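Local coordinates for hypothetical protein MerP (Cupriavidus metallidurans, PDB 1OSD), which probably binds mercuric ions in the periplasm as part of bacterial mercury resistance, using a small heavy-metal-associated domain, at residues A[19-22]-A[23-27]. Numbering follows the deposited sequence. Where two conformers were deposited one is given.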
loop_
_atom_site.group_PDB
_atom_site.type_symbol
_atom_site.label_atom_id
_atom_site.label_comp_id
_atom_site.label_asym_id
_atom_site.label_seq_id
_atom_site.Cartn_x
_atom_site.Cartn_y
_atom_site.Cartn_z
ATOM N N ILE A 19 -9.331 4.253 -1.370
ATOM C CA ILE A 19 -9.632 3.267 -2.381
ATOM C C ILE A 19 -8.698 3.306 -3.576
ATOM O O ILE A 19 -8.348 2.253 -4.135
ATOM C CB ILE A 19 -11.115 3.330 -2.723
ATOM C CG1 ILE A 19 -11.906 2.739 -1.493
ATOM C CG2 ILE A 19 -11.395 2.638 -4.073
ATOM C CD1 ILE A 19 -13.272 2.303 -1.754
ATOM N N THR A 20 -8.214 4.478 -3.866
ATOM C CA THR A 20 -7.269 4.684 -4.905
ATOM C C THR A 20 -6.047 3.866 -4.566
ATOM O O THR A 20 -5.469 3.209 -5.446
ATOM C CB THR A 20 -6.939 6.165 -5.134
ATOM O OG1 THR A 20 -8.067 6.887 -5.675
ATOM C CG2 THR A 20 -5.799 6.293 -6.231
ATOM N N VAL A 21 -5.650 3.907 -3.317
ATOM C CA VAL A 21 -4.391 3.305 -2.830
ATOM C C VAL A 21 -4.555 1.798 -2.760
ATOM O O VAL A 21 -3.732 1.061 -3.277
ATOM C CB VAL A 21 -3.897 3.911 -1.503
ATOM C CG1 VAL A 21 -2.652 2.953 -0.829
ATOM C CG2 VAL A 21 -3.562 5.497 -1.605
ATOM N N LYS A 22 -5.694 1.355 -2.215
ATOM C CA LYS A 22 -6.029 0.027 -2.048
ATOM C C LYS A 22 -5.979 -0.618 -3.441
ATOM O O LYS A 22 -5.306 -1.632 -3.605
ATOM C CB LYS A 22 -7.419 -0.101 -1.433
ATOM C CG LYS A 22 -7.882 -1.596 -1.165
ATOM C CD LYS A 22 -9.191 -1.558 -0.342
ATOM C CE LYS A 22 -9.537 -2.690 0.570
ATOM N NZ LYS A 22 -8.912 -4.041 0.330
ATOM N N LYS A 23 -6.708 -0.086 -4.414
ATOM C CA LYS A 23 -6.704 -0.613 -5.776
ATOM C C LYS A 23 -5.284 -0.770 -6.346
ATOM O O LYS A 23 -4.887 -1.870 -6.791
ATOM C CB LYS A 23 -7.510 0.271 -6.747
ATOM C CG LYS A 23 -8.996 0.224 -6.448
ATOM C CD LYS A 23 -9.938 0.634 -7.613
ATOM C CE LYS A 23 -11.470 0.703 -7.102
ATOM N NZ LYS A 23 -12.271 1.758 -7.819
ATOM N N ALA A 24 -4.524 0.342 -6.317
ATOM C CA ALA A 24 -3.132 0.284 -6.778
ATOM C C ALA A 24 -2.300 -0.800 -6.155
ATOM O O ALA A 24 -1.641 -1.594 -6.887
ATOM C CB ALA A 24 -2.440 1.689 -6.674
ATOM N N ILE A 25 -2.444 -1.067 -4.865
ATOM C CA ILE A 25 -1.632 -2.142 -4.277
ATOM C C ILE A 25 -2.118 -3.526 -4.643
ATOM O O ILE A 25 -1.360 -4.430 -4.950
ATOM C CB ILE A 25 -1.503 -1.924 -2.745
ATOM C CG1 ILE A 25 -0.824 -0.572 -2.543
ATOM C CG2 ILE A 25 -0.589 -2.985 -2.092
ATOM C CD1 ILE A 25 -0.857 -0.077 -1.121
ATOM N N SER A 26 -3.433 -3.657 -4.631
ATOM C CA SER A 26 -4.081 -4.926 -4.792
ATOM C C SER A 26 -3.797 -5.505 -6.184
ATOM O O SER A 26 -3.796 -6.723 -6.348
ATOM C CB SER A 26 -5.601 -4.785 -4.524
ATOM O OG SER A 26 -5.877 -4.685 -3.108
ATOM N N LYS A 27 -3.585 -4.623 -7.171
ATOM C CA LYS A 27 -3.161 -5.025 -8.519
ATOM C C LYS A 27 -1.770 -5.677 -8.570
ATOM O O LYS A 27 -1.467 -6.374 -9.542
ATOM C CB LYS A 27 -3.178 -3.833 -9.506
ATOM C CG LYS A 27 -4.607 -3.469 -10.091
ATOM C CD LYS A 27 -4.523 -2.769 -11.539
ATOM C CE LYS A 27 -4.287 -1.203 -11.539
ATOM N NZ LYS A 27 -2.958 -0.631 -10.928
#
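Helix 17-26, whose first residue Cys-17 is disulfide-bonded to Cys-14, brings Val-21 and Ile-25 together one turn apart on its buried face. Their side chains lie side by side and point the same way, with Val-21 CG1 3.5 Å from Ile-25 CD1. With chi1 at -60°, Ile-25 CG1 lies beside its own backbone N and turns back toward the preceding turn, CG1 coming 3.4 Å from Val-21 O. Both residues also pack on Ala-43 of strand 42-48, and Ile-25 reaches Leu-57 of helix 54-63, so the pair faces the sheet, and Ile-25 also the second helix, in the ferredoxin-like βαββαβ fold of heavy-metal-associated domains. Four successive i to i+4 backbone bonds, from Lys-23, Ala-24, Ile-25 and Ser-26 N to Ile-19, Thr-20, Val-21 and Lys-22 O, establish the alpha-helical geometry; the first has an N-H...O angle of 170°. Near the helix's C-terminal end, Lys-22 O accepts twice: from Ser-26 N at 2.9 Å, and from Ser-26 OG at 3.1 Å, the latter from above the carbonyl plane, 47° out of it. Lys-22 itself extends to strand 31-37, where its NZ is hydrogen-bonded to Val-34 O. On the exposed flank the aliphatic chain of Lys-23 runs across the Ile-19 side chain, Lys-23 CE lying 3.6 Å from Ile-19 CG2.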